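Local atomic coordinates of peptidase M16 inactive domain family protein (PDB entry 3GWB), a protein that probably belongs to the M16 family of metallopeptidases, carries a domain of the inactive type, and may have hydrolase activity. Residues Leu285-Val289 / Arg290-Gly294. Numbering follows the deposited sequence.
Sequences LMSEV and REKRG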
ATOM      1  N   LEU A 285       8.251 -13.969 -22.258  1.00 13.20           N
ATOM      2  CA  LEU A 285       8.429 -14.726 -21.028  1.00 12.22           C
ATOM      3  C   LEU A 285       7.125 -15.290 -20.448  1.00 12.09           C
ATOM      4  O   LEU A 285       7.077 -16.449 -20.056  1.00  8.80           O
ATOM      5  CB  LEU A 285       9.146 -13.866 -19.981  1.00 12.00           C
ATOM      6  CG  LEU A 285      10.643 -13.614 -20.221  1.00 10.86           C
ATOM      7  CD1 LEU A 285      11.136 -12.560 -19.261  1.00  9.96           C
ATOM      8  CD2 LEU A 285      11.434 -14.911 -20.033  1.00 12.02           C
HETATM    9  N   MSE A 286       6.072 -14.486 -20.381  1.00 14.49           N
HETATM   10  CA  MSE A 286       4.809 -14.994 -19.836  1.00 17.06           C
HETATM   11  C   MSE A 286       4.201 -16.051 -20.748  1.00 18.41           C
HETATM   12  O   MSE A 286       3.579 -17.007 -20.285  1.00 21.05           O
HETATM   13  CB  MSE A 286       3.813 -13.852 -19.630  1.00 16.41           C
HETATM   14  CG  MSE A 286       4.034 -13.084 -18.342  1.00 16.09           C
HETATM   15 SE   MSE A 286       3.590 -14.068 -16.902  1.00 10.38          SE
HETATM   16  CE  MSE A 286       1.935 -13.485 -16.663  1.00 17.27           C
ATOM     17  N   SER A 287       4.390 -15.879 -22.050  1.00 20.39           N
ATOM     18  CA  SER A 287       3.861 -16.825 -23.025  1.00 23.08           C
ATOM     19  C   SER A 287       4.524 -18.198 -22.906  1.00 23.17           C
ATOM     20  O   SER A 287       3.844 -19.220 -22.826  1.00 23.72           O
ATOM     21  CB  SER A 287       4.059 -16.278 -24.437  1.00 25.19           C
ATOM     22  OG  SER A 287       3.746 -17.261 -25.405  1.00 29.55           O
ATOM     23  N   GLU A 288       5.852 -18.216 -22.876  1.00 23.95           N
ATOM     24  CA  GLU A 288       6.608 -19.462 -22.782  1.00 24.21           C
ATOM     25  C   GLU A 288       6.552 -20.157 -21.427  1.00 23.57           C
ATOM     26  O   GLU A 288       6.330 -21.366 -21.356  1.00 25.15           O
ATOM     27  CB  GLU A 288       8.077 -19.212 -23.136  1.00 25.48           C
ATOM     28  CG  GLU A 288       8.310 -18.655 -24.535  1.00 30.67           C
ATOM     29  CD  GLU A 288       7.803 -19.578 -25.626  1.00 34.84           C
ATOM     30  OE1 GLU A 288       8.098 -20.795 -25.571  1.00 36.39           O
ATOM     31  OE2 GLU A 288       7.116 -19.085 -26.546  1.00 37.31           O
ATOM     32  N   VAL A 289       6.752 -19.402 -20.350  1.00 21.36           N
ATOM     33  CA  VAL A 289       6.765 -19.990 -19.014  1.00 21.33           C
ATOM     34  C   VAL A 289       5.392 -20.226 -18.387  1.00 21.37           C
ATOM     35  O   VAL A 289       5.155 -21.270 -17.777  1.00 21.98           O
ATOM     36  CB  VAL A 289       7.606 -19.134 -18.037  1.00 20.69           C
ATOM     37  CG1 VAL A 289       7.769 -19.875 -16.713  1.00 20.26           C
ATOM     38  CG2 VAL A 289       8.966 -18.819 -18.648  1.00 20.58           C
ATOM     39  N   ARG A 290       4.492 -19.260 -18.528  1.00 20.79           N
ATOM     40  CA  ARG A 290       3.154 -19.391 -17.963  1.00 21.26           C
ATOM     41  C   ARG A 290       2.156 -20.011 -18.936  1.00 20.88           C
ATOM     42  O   ARG A 290       1.596 -21.068 -18.673  1.00 21.28           O
ATOM     43  CB  ARG A 290       2.627 -18.026 -17.512  1.00 21.93           C
ATOM     44  CG  ARG A 290       1.172 -18.058 -17.068  1.00 22.88           C
ATOM     45  CD  ARG A 290       0.641 -16.683 -16.707  1.00 24.91           C
ATOM     46  NE  ARG A 290      -0.776 -16.741 -16.360  1.00 27.98           N
ATOM     47  CZ  ARG A 290      -1.753 -16.974 -17.234  1.00 29.21           C
ATOM     48  NH1 ARG A 290      -1.474 -17.166 -18.518  1.00 29.88           N
ATOM     49  NH2 ARG A 290      -3.012 -17.027 -16.821  1.00 29.32           N
ATOM     50  N   GLU A 291       1.946 -19.344 -20.062  1.00 24.70           N
ATOM     51  CA  GLU A 291       0.990 -19.787 -21.075  1.00 27.52           C
ATOM     52  C   GLU A 291       1.159 -21.214 -21.600  1.00 28.76           C
ATOM     53  O   GLU A 291       0.250 -22.040 -21.480  1.00 28.53           O
ATOM     54  CB  GLU A 291       1.014 -18.811 -22.254  1.00 31.78           C
ATOM     55  CG  GLU A 291       0.041 -19.153 -23.359  1.00 38.85           C
ATOM     56  CD  GLU A 291      -1.369 -19.279 -22.841  1.00 43.10           C
ATOM     57  OE1 GLU A 291      -1.858 -18.305 -22.222  1.00 46.61           O
ATOM     58  OE2 GLU A 291      -1.986 -20.349 -23.049  1.00 44.82           O
ATOM     59  N   LYS A 292       2.313 -21.498 -22.195  1.00 28.28           N
ATOM     60  CA  LYS A 292       2.585 -22.817 -22.757  1.00 29.14           C
ATOM     61  C   LYS A 292       2.978 -23.897 -21.746  1.00 28.73           C
ATOM     62  O   LYS A 292       2.585 -25.054 -21.884  1.00 27.35           O
ATOM     63  CB  LYS A 292       3.691 -22.714 -23.816  1.00 29.20           C
ATOM     64  CG  LYS A 292       3.376 -21.797 -24.994  1.00 29.84           C
ATOM     65  CD  LYS A 292       4.538 -21.765 -25.987  1.00 31.19           C
ATOM     66  CE  LYS A 292       4.237 -20.868 -27.180  1.00 30.42           C
ATOM     67  NZ  LYS A 292       5.391 -20.786 -28.127  1.00 32.95           N
ATOM     68  N   ARG A 293       3.747 -23.520 -20.731  1.00 29.09           N
ATOM     69  CA  ARG A 293       4.227 -24.481 -19.742  1.00 29.67           C
ATOM     70  C   ARG A 293       3.551 -24.465 -18.372  1.00 29.98           C
ATOM     71  O   ARG A 293       3.697 -25.415 -17.604  1.00 30.85           O
ATOM     72  CB  ARG A 293       5.730 -24.287 -19.537  1.00 30.72           C
ATOM     73  CG  ARG A 293       6.584 -25.486 -19.880  1.00 35.20           C
ATOM     74  CD  ARG A 293       6.937 -25.538 -21.353  1.00 36.60           C
ATOM     75  NE  ARG A 293       7.620 -24.324 -21.786  1.00 38.73           N
ATOM     76  CZ  ARG A 293       8.311 -24.208 -22.918  1.00 38.44           C
ATOM     77  NH1 ARG A 293       8.423 -25.238 -23.742  1.00 37.29           N
ATOM     78  NH2 ARG A 293       8.873 -23.050 -23.235  1.00 39.91           N
ATOM     79  N   GLY A 294       2.836 -23.390 -18.052  1.00 30.25           N
ATOM     80  CA  GLY A 294       2.181 -23.304 -16.758  1.00 28.04           C
ATOM     81  C   GLY A 294       3.145 -23.460 -15.591  1.00 26.32           C
ATOM     82  O   GLY A 294       2.811 -24.079 -14.581  1.00 26.47           O
TER
HETATM   83  O   HOH W   1       0.581 -16.049 -20.073  1.00 24.35           O
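Glu-288 meets two basic side chains four and five residues on, Lys-292 and Arg-293, and the three form a salt-bridge network. Glu-288 and Lys-292 run side by side in the same direction. Lys-292 NZ reaches the syn side of Glu-288 OE2 at 2.9 Å, 18° out of the carboxylate plane. The lysine chain is extended beyond CG, while Glu-288 bends at chi2 (-60°), bringing its carboxylate alongside the lysine tail. The other oxygen, Glu-288 OE1, pairs with Arg-293 NH2 at 3.3 Å. Here the guanidinium crosses the glutamate, with the two planes 67° apart. Arg-293 NE also gives a weak bond to the backbone O of Glu-288.

On another side of the helix, Met-286, present as selenomethionine, crosses Arg-290. Met-286 CE lies 3.5 Å from Arg-290 CD, and SE touches the same carbon. A water joins Met-286 O to Arg-290 NH1.

The backbone widens into a pi-type turn. Met-286 O accepts a nearly straight bond from Glu-291 N (2.9 Å) and a more bent one from Arg-290 N. Lys-292 N similarly bonds to Ser-287 O at 2.8 Å. Gly-294, with positive phi, leaves the helical conformation.

This is the C-terminal end of helix 284-292. Leu-285 and Val-289 pack between helix 323-340, at Val-333 and Leu-329, and strand 299-303, at Val-299. Arg-290 makes a cation-pi contact with Phe-281, in the loop preceding the helix. Through Leu-285 and Val-289 the helix packs on strand 299-303, an outermost strand of the five-stranded sheet within this chain.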